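Local coordinates for GTP-binding protein (Thermus thermophilus, PDB 2DBY) that binds guanine nucleotide through a P-loop and probably hydrolyses ATP and associates with the large ribosomal subunit, at residues R244-L249 against S269-L274; V4-L9 against T16-L21; E212-L215 against G220-Q223. One frame throughout, in Å; residues are numbered along the deposited sequence.

How the contacts relate
Along the chain the contacts come in the order 2, 3, 1, each closing its own loop before the next begins, so none nests in or crosses another. Contact 2 closes the P-loop, bringing helix 14-25 back over strand 3-7. Contact 3 closes the short loop between strand 204-209 and helix 222-234. Contact 1 spans helix 254-263 and joins helix 243-250 to the start of helix 270-281. Contacts 1 and 2 pack together through Leu-271 on Leu-21 and Glu-246 on Ala-20, and both touch GDP, at base and phosphate respectively. Contact 3 meets contact 1 where Leu-215 lies on Leu-245, but stays about 10 Å (nearest atoms) from contact 2.

Contact 1. Residues R244-L249 against S269-L274; sequences RLEAEL and SGLQRL. With GDP (guanosine-5'-diphosphate), chain B.
The Glu-246 carboxylate presents one face to the start of helix 270-281: the amides of Gly-270 and Leu-271 both lie above that face, while Ser-269 CB stays close to the carboxylate plane, 3.4 Å from Glu-246 OE2. Gly-270 N gives a weak hydrogen bond to Glu-246 OE1 (2.7 Å, 147° at the hydrogen), and Leu-271 N another weak one to Glu-246 OE2 (3.0 Å). A bend at chi2 (-55°) curls the acid round to the helix end, and Gly-270, lacking a side chain, lets its CA come within 3.2 Å of Glu-246 OE1. Ser-269 is the N-cap, its OG accepting from Gln-272 N at 3.0 Å. The N-cap serine and a glutamate from another helix thus share the amides of one helix end.

A second flat group, the guanine of GDP, has the extended Arg-244 chain over one face, with Arg-244 CB directly above GDP C6 at 3.4 Å. The Arg-244 backbone N-H gives GDP O6 a nearly straight bond (169°), a role fitting the Ser-Ala-Arg form of the G5 motif. Arg-244 NE in turn is salt-bridged to Glu-248 OE2. Helix 14-25 touches both sides of the contact, through Ala-20 and Leu-21. A buried acid facing the positive end of a helix dipole would probably be stabilised as the anion, and it offers weak bonds to first-turn amides, which have no carbonyl of their own helix to bond.

Contact 2. Residues V4-L9 against T16-L21; sequences VGIVGL and TLFNAL. With GDP (guanosine-5'-diphosphate), chain B.
Ile-6 is the bump of the strand, pushing its CD1 methyl into a hollow on helix 14-25 formed by Leu-17, Phe-18 and Leu-21. CG1 of Ile-6 stands anti to the carbonyl carbon (chi1 -57°), and with chi2 extended the methyl runs straight out toward the helix. There it meets Leu-21 CD1 tip to tip; the separation of Ile-6 CD1 and Leu-21 CD1, 3.4 Å, is tighter than usual van der Waals contact. Phe-18 comes to meet Ile-6 from the opposite direction, its CZ 3.5 Å from Ile-6 CD1 and its CE1 3.6 Å from Ile-6 CB, so CE1 and CZ fit against the branch point as well as the end of the isoleucine. Leu-21 CD1 also rests over one face of the Phe-18 ring, displaced toward its rim. Leu-17 CD2 closes the hollow more loosely, 4.4 Å from Ile-6 CD1.

This is the strand-loop-helix of the P-loop NTPase fold: strand 3-7 leads through the nucleotide-binding loop into helix 14-25, the short segments running at 145° to each other. In the first turn of the helix, away from the strand, Thr-16 holds the alpha phosphate twice, GDP O1A receiving both Thr-16 N (3.0 Å) and Thr-16 OG1 (2.9 Å). Strand 3-7 lies between strands 66-75 and 102-108 in the central sheet, whose Phe-73 and Val-106 add further contacts to Ile-6, while Thr-16 and Leu-17 pack on Ala-243 of helix 243-250.

Contact 3. Residues E212-L215 against G220-Q223; sequences EEDL and GNPQ
Asp-214 and Asn-221 carry this contact alone, through one side-chain hydrogen bond: Asn-221 ND2 donates to Asp-214 OD2 over 2.6 Å, with 160° at the hydrogen. The two side chains cross at about a right angle, the carboxylate and amide planes 72° apart. The donor geometry is regular on the amide side, since the acceptor lies almost in the Asn-221 amide plane, but the carboxylate is approached from above its plane, 43° out of it. Asn-221 extends away from its own backbone N, which carries the amide out from the start of the helix to the acid.

Capping forms the second group of interactions. Asn-221 is the N-cap of helix 222-234, and its OD1 receives a weak bond from Gln-223 N at 2.9 Å as well as one from Val-224 N. On its other end ND2 is shared between Asp-214 and the carbonyl oxygen of Cys-109. Bonds at both ends of the amide fix its rotation, so Asp-214 helps orient the group that caps the helix.

Backbone interactions complete the account. Leu-215 N bonds to Glu-212 O at 3.1 Å, closing the 3-10 turn on which Asp-214 sits, while Gly-220, with a positive phi, turns the chain just before the N-cap. Glu-212 ends an Asn-x-x-Glu sequence begun by Asn-209, a GDP-binding residue; this is the variant G4 motif of the YchF/OLA1 subfamily. The contact lies at the surface, bridging the exit of strand 204-209 to helix 222-234, with Cys-109 tying in the end of neighbouring strand 102-108, and Glu-212 and Leu-215 resting against Leu-245 of helix 243-250.

Contact 1. Residues R244-L249 against S269-L274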
# COMPACT_ATOMS: atom_id res chain seq x y z
N ARG A 244 -16.02 -10.92 8.49
CA ARG A 244 -17.47 -10.97 8.50
C ARG A 244 -18.07 -9.62 8.86
O ARG A 244 -19.04 -9.16 8.23
CB ARG A 244 -17.96 -12.02 9.50
CG ARG A 244 -19.47 -12.12 9.55
CD ARG A 244 -19.93 -13.33 10.32
NE ARG A 244 -21.38 -13.27 10.55
CZ ARG A 244 -22.06 -14.19 11.22
NH1 ARG A 244 -21.42 -15.24 11.73
NH2 ARG A 244 -23.37 -14.06 11.39
N LEU A 245 -17.52 -8.97 9.87
CA LEU A 245 -18.03 -7.65 10.26
C LEU A 245 -17.86 -6.66 9.12
O LEU A 245 -18.75 -5.85 8.85
CB LEU A 245 -17.29 -7.13 11.49
CG LEU A 245 -17.74 -5.73 11.96
CD1 LEU A 245 -19.20 -5.78 12.40
CD2 LEU A 245 -16.85 -5.30 13.14
N GLU A 246 -16.72 -6.69 8.45
CA GLU A 246 -16.52 -5.75 7.36
C GLU A 246 -17.53 -5.96 6.25
O GLU A 246 -18.02 -4.99 5.66
CB GLU A 246 -15.10 -5.88 6.78
CG GLU A 246 -14.02 -5.46 7.78
CD GLU A 246 -14.25 -4.06 8.34
OE1 GLU A 246 -14.27 -3.90 9.57
OE2 GLU A 246 -14.42 -3.13 7.53
N ALA A 247 -17.85 -7.21 5.94
CA ALA A 247 -18.82 -7.46 4.88
C ALA A 247 -20.19 -6.91 5.29
O ALA A 247 -20.92 -6.35 4.45
CB ALA A 247 -18.91 -8.94 4.61
N GLU A 248 -20.54 -7.09 6.56
CA GLU A 248 -21.84 -6.58 7.05
C GLU A 248 -21.89 -5.05 7.01
O GLU A 248 -22.85 -4.46 6.54
CB GLU A 248 -22.09 -7.09 8.47
CG GLU A 248 -22.25 -8.61 8.53
CD GLU A 248 -22.18 -9.17 9.92
OE1 GLU A 248 -21.81 -8.44 10.86
OE2 GLU A 248 -22.49 -10.38 10.09
N LEU A 249 -20.83 -4.40 7.49
CA LEU A 249 -20.78 -2.94 7.48
C LEU A 249 -20.80 -2.33 6.07
O LEU A 249 -21.40 -1.27 5.86
CB LEU A 249 -19.53 -2.43 8.21
CG LEU A 249 -19.49 -2.70 9.72
CD1 LEU A 249 -18.06 -2.46 10.23
CD2 LEU A 249 -20.46 -1.76 10.44
N SER A 269 -13.27 1.42 10.44
CA SER A 269 -13.55 0.08 9.91
C SER A 269 -12.26 -0.67 9.65
O SER A 269 -11.19 -0.07 9.53
CB SER A 269 -14.34 0.14 8.60
OG SER A 269 -13.55 0.68 7.57
N GLY A 270 -12.40 -1.98 9.51
CA GLY A 270 -11.24 -2.81 9.24
C GLY A 270 -10.75 -2.52 7.84
O GLY A 270 -9.56 -2.60 7.58
N LEU A 271 -11.66 -2.20 6.92
CA LEU A 271 -11.23 -1.90 5.56
C LEU A 271 -10.42 -0.63 5.55
O LEU A 271 -9.44 -0.55 4.81
CB LEU A 271 -12.40 -1.76 4.60
CG LEU A 271 -13.15 -3.01 4.15
CD1 LEU A 271 -13.99 -2.58 2.92
CD2 LEU A 271 -12.23 -4.14 3.79
N GLN A 272 -10.81 0.37 6.35
CA GLN A 272 -10.02 1.60 6.35
C GLN A 272 -8.65 1.34 6.97
O GLN A 272 -7.63 1.84 6.50
CB GLN A 272 -10.75 2.73 7.12
CG GLN A 272 -11.87 3.35 6.32
CD GLN A 272 -11.38 3.97 5.01
OE1 GLN A 272 -10.55 4.89 5.01
NE2 GLN A 272 -11.88 3.47 3.89
N ARG A 273 -8.62 0.57 8.06
CA ARG A 273 -7.35 0.25 8.69
C ARG A 273 -6.45 -0.49 7.71
O ARG A 273 -5.24 -0.25 7.67
CB ARG A 273 -7.55 -0.64 9.92
CG ARG A 273 -8.17 0.03 11.14
CD ARG A 273 -8.65 -1.07 12.10
NE ARG A 273 -8.78 -0.62 13.48
CZ ARG A 273 -7.75 -0.35 14.29
NH1 ARG A 273 -6.50 -0.49 13.85
NH2 ARG A 273 -7.97 0.04 15.54
N LEU A 274 -7.04 -1.41 6.94
CA LEU A 274 -6.26 -2.17 5.96
C LEU A 274 -5.77 -1.25 4.84
O LEU A 274 -4.65 -1.35 4.38
CB LEU A 274 -7.13 -3.30 5.36
CG LEU A 274 -6.44 -4.18 4.31
CD1 LEU A 274 -5.22 -4.89 4.89
CD2 LEU A 274 -7.47 -5.22 3.82
PB GDP B . -11.80 -18.39 2.13
O1B GDP B . -11.76 -19.90 1.88
O2B GDP B . -10.37 -17.85 2.69
O3B GDP B . -12.54 -17.53 1.12
O3A GDP B . -12.74 -18.29 3.46
PA GDP B . -14.27 -17.79 3.61
O1A GDP B . -14.39 -16.40 3.16
O2A GDP B . -15.24 -18.73 2.73
O5' GDP B . -14.68 -17.87 5.17
C5' GDP B . -14.63 -19.24 5.60
C4' GDP B . -15.63 -19.43 6.77
O4' GDP B . -15.32 -18.56 7.93
C3' GDP B . -17.07 -19.07 6.43
O3' GDP B . -18.24 -19.84 6.71
C2' GDP B . -17.14 -17.56 6.80
O2' GDP B . -18.52 -17.28 7.13
C1' GDP B . -16.43 -17.59 8.14
N9 GDP B . -15.83 -16.28 8.52
C8 GDP B . -15.01 -15.49 7.74
N7 GDP B . -14.65 -14.41 8.39
C5 GDP B . -15.21 -14.44 9.62
C6 GDP B . -15.18 -13.56 10.76
O6 GDP B . -14.54 -12.53 10.72
N1 GDP B . -15.88 -13.91 11.90
C2 GDP B . -16.61 -15.09 11.94
N2 GDP B . -17.30 -15.41 13.08
N3 GDP B . -16.65 -15.92 10.89
C4 GDP B . -15.97 -15.64 9.73

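Contact 2. Residues V4-L9 against T16-L21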
# COMPACT_ATOMS: atom_id res chain seq x y z
N VAL A 4 -1.82 -3.81 -3.48
CA VAL A 4 -1.55 -4.79 -2.43
C VAL A 4 -2.24 -6.09 -2.85
O VAL A 4 -3.45 -6.10 -3.14
CB VAL A 4 -2.15 -4.35 -1.08
CG1 VAL A 4 -1.90 -5.43 -0.01
CG2 VAL A 4 -1.54 -3.00 -0.67
N GLY A 5 -1.48 -7.17 -2.91
CA GLY A 5 -2.06 -8.46 -3.29
C GLY A 5 -2.50 -9.20 -2.04
O GLY A 5 -1.68 -9.42 -1.14
N ILE A 6 -3.78 -9.57 -1.96
CA ILE A 6 -4.31 -10.29 -0.81
C ILE A 6 -4.24 -11.78 -1.06
O ILE A 6 -4.80 -12.28 -2.06
CB ILE A 6 -5.79 -9.89 -0.52
CG1 ILE A 6 -5.86 -8.37 -0.29
CG2 ILE A 6 -6.30 -10.67 0.74
CD1 ILE A 6 -7.19 -7.88 0.21
N VAL A 7 -3.55 -12.50 -0.17
CA VAL A 7 -3.42 -13.94 -0.34
C VAL A 7 -3.98 -14.68 0.85
O VAL A 7 -4.15 -14.11 1.93
CB VAL A 7 -1.94 -14.37 -0.54
CG1 VAL A 7 -1.31 -13.56 -1.65
CG2 VAL A 7 -1.17 -14.20 0.72
N GLY A 8 -4.32 -15.95 0.64
CA GLY A 8 -4.85 -16.72 1.76
C GLY A 8 -4.98 -18.18 1.39
O GLY A 8 -5.30 -18.50 0.25
N LEU A 9 -4.71 -19.07 2.34
CA LEU A 9 -4.88 -20.48 2.05
C LEU A 9 -6.38 -20.71 2.24
O LEU A 9 -7.12 -19.78 2.58
CB LEU A 9 -4.03 -21.33 3.01
CG LEU A 9 -2.51 -21.09 2.89
CD1 LEU A 9 -1.75 -22.17 3.66
CD2 LEU A 9 -2.09 -21.07 1.43
N THR A 16 -14.80 -13.66 2.08
CA THR A 16 -15.69 -12.81 2.87
C THR A 16 -15.11 -11.41 2.86
O THR A 16 -15.83 -10.44 2.63
CB THR A 16 -15.80 -13.33 4.30
OG1 THR A 16 -16.41 -14.63 4.28
CG2 THR A 16 -16.66 -12.38 5.15
N LEU A 17 -13.80 -11.30 3.08
CA LEU A 17 -13.15 -10.00 3.07
C LEU A 17 -13.32 -9.41 1.69
O LEU A 17 -13.49 -8.21 1.54
CB LEU A 17 -11.66 -10.12 3.40
CG LEU A 17 -10.91 -8.78 3.47
CD1 LEU A 17 -11.47 -7.86 4.56
CD2 LEU A 17 -9.43 -9.09 3.75
N PHE A 18 -13.24 -10.24 0.64
CA PHE A 18 -13.47 -9.65 -0.67
C PHE A 18 -14.91 -9.27 -0.97
O PHE A 18 -15.14 -8.46 -1.87
CB PHE A 18 -12.93 -10.53 -1.78
CG PHE A 18 -11.55 -10.18 -2.12
CD1 PHE A 18 -10.48 -10.84 -1.51
CD2 PHE A 18 -11.30 -9.09 -2.95
CE1 PHE A 18 -9.17 -10.42 -1.71
CE2 PHE A 18 -10.00 -8.65 -3.16
CZ PHE A 18 -8.92 -9.32 -2.53
N ASN A 19 -15.88 -9.81 -0.25
CA ASN A 19 -17.27 -9.34 -0.49
C ASN A 19 -17.24 -7.87 -0.08
O ASN A 19 -17.79 -7.00 -0.76
CB ASN A 19 -18.31 -10.03 0.40
CG ASN A 19 -18.54 -11.48 0.04
OD1 ASN A 19 -18.40 -11.86 -1.12
ND2 ASN A 19 -18.88 -12.30 1.04
N ALA A 20 -16.58 -7.60 1.03
CA ALA A 20 -16.49 -6.24 1.53
C ALA A 20 -15.72 -5.30 0.60
O ALA A 20 -16.13 -4.16 0.34
CB ALA A 20 -15.87 -6.24 2.92
N LEU A 21 -14.59 -5.79 0.10
CA LEU A 21 -13.78 -4.99 -0.79
C LEU A 21 -14.51 -4.71 -2.10
O LEU A 21 -14.43 -3.59 -2.62
CB LEU A 21 -12.46 -5.74 -1.05
CG LEU A 21 -11.52 -5.74 0.16
CD1 LEU A 21 -10.38 -6.75 -0.04
CD2 LEU A 21 -10.95 -4.32 0.34
PB GDP B . -11.80 -18.39 2.13
O1B GDP B . -11.76 -19.90 1.88
O2B GDP B . -10.37 -17.85 2.69
O3B GDP B . -12.54 -17.53 1.12
O3A GDP B . -12.74 -18.29 3.46
PA GDP B . -14.27 -17.79 3.61
O1A GDP B . -14.39 -16.40 3.16
O2A GDP B . -15.24 -18.73 2.73
O5' GDP B . -14.68 -17.87 5.17
C5' GDP B . -14.63 -19.24 5.60
C4' GDP B . -15.63 -19.43 6.77
O4' GDP B . -15.32 -18.56 7.93
C3' GDP B . -17.07 -19.07 6.43
O3' GDP B . -18.24 -19.84 6.71
C2' GDP B . -17.14 -17.56 6.80
O2' GDP B . -18.52 -17.28 7.13
C1' GDP B . -16.43 -17.59 8.14
N9 GDP B . -15.83 -16.28 8.52
C8 GDP B . -15.01 -15.49 7.74
N7 GDP B . -14.65 -14.41 8.39
C5 GDP B . -15.21 -14.44 9.62
C6 GDP B . -15.18 -13.56 10.76
O6 GDP B . -14.54 -12.53 10.72
N1 GDP B . -15.88 -13.91 11.90
C2 GDP B . -16.61 -15.09 11.94
N2 GDP B . -17.30 -15.41 13.08
N3 GDP B . -16.65 -15.92 10.89
C4 GDP B . -15.97 -15.64 9.73

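Contact 3. Residues E212-L215 against G220-Q223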
# COMPACT_ATOMS: atom_id res chain seq x y z
N GLU A 212 -15.49 -10.63 15.84
CA GLU A 212 -15.65 -9.21 16.17
C GLU A 212 -15.34 -8.81 17.62
O GLU A 212 -14.88 -7.69 17.85
CB GLU A 212 -17.06 -8.74 15.80
CG GLU A 212 -18.16 -9.62 16.32
CD GLU A 212 -19.48 -9.38 15.58
OE1 GLU A 212 -19.45 -9.20 14.34
OE2 GLU A 212 -20.53 -9.40 16.24
N GLU A 213 -15.58 -9.72 18.57
CA GLU A 213 -15.31 -9.42 19.99
C GLU A 213 -13.83 -9.18 20.27
O GLU A 213 -13.48 -8.57 21.28
CB GLU A 213 -15.77 -10.57 20.89
CG GLU A 213 -15.21 -11.91 20.51
CD GLU A 213 -16.19 -12.72 19.66
OE1 GLU A 213 -16.93 -12.13 18.81
OE2 GLU A 213 -16.20 -13.96 19.84
N ASP A 214 -12.96 -9.67 19.39
CA ASP A 214 -11.52 -9.49 19.55
C ASP A 214 -10.98 -8.17 18.98
O ASP A 214 -9.79 -7.92 19.04
CB ASP A 214 -10.77 -10.67 18.93
CG ASP A 214 -10.65 -11.85 19.87
OD1 ASP A 214 -10.82 -11.64 21.09
OD2 ASP A 214 -10.37 -12.99 19.41
N LEU A 215 -11.86 -7.35 18.39
CA LEU A 215 -11.43 -6.07 17.84
C LEU A 215 -11.29 -5.09 19.00
O LEU A 215 -12.01 -5.20 20.00
CB LEU A 215 -12.45 -5.55 16.81
CG LEU A 215 -12.62 -6.42 15.55
CD1 LEU A 215 -13.79 -5.91 14.70
CD2 LEU A 215 -11.30 -6.42 14.74
N GLY A 220 -5.07 -10.46 24.04
CA GLY A 220 -5.30 -11.69 24.76
C GLY A 220 -5.67 -12.87 23.90
O GLY A 220 -5.91 -13.96 24.42
N ASN A 221 -5.73 -12.67 22.58
CA ASN A 221 -6.04 -13.77 21.67
C ASN A 221 -4.68 -14.36 21.35
O ASN A 221 -3.86 -13.71 20.70
CB ASN A 221 -6.71 -13.22 20.40
CG ASN A 221 -6.99 -14.28 19.37
OD1 ASN A 221 -6.10 -15.05 19.00
ND2 ASN A 221 -8.22 -14.32 18.86
N PRO A 222 -4.41 -15.59 21.83
CA PRO A 222 -3.11 -16.23 21.57
C PRO A 222 -2.72 -16.35 20.11
O PRO A 222 -1.53 -16.27 19.78
CB PRO A 222 -3.24 -17.58 22.26
CG PRO A 222 -4.73 -17.86 22.19
CD PRO A 222 -5.31 -16.52 22.53
N GLN A 223 -3.69 -16.56 19.22
CA GLN A 223 -3.36 -16.70 17.82
C GLN A 223 -2.87 -15.36 17.24
O GLN A 223 -1.91 -15.33 16.46
CB GLN A 223 -4.56 -17.24 17.05
CG GLN A 223 -4.87 -18.69 17.41
CD GLN A 223 -5.99 -19.29 16.57
OE1 GLN A 223 -7.11 -18.78 16.56
NE2 GLN A 223 -5.68 -20.37 15.86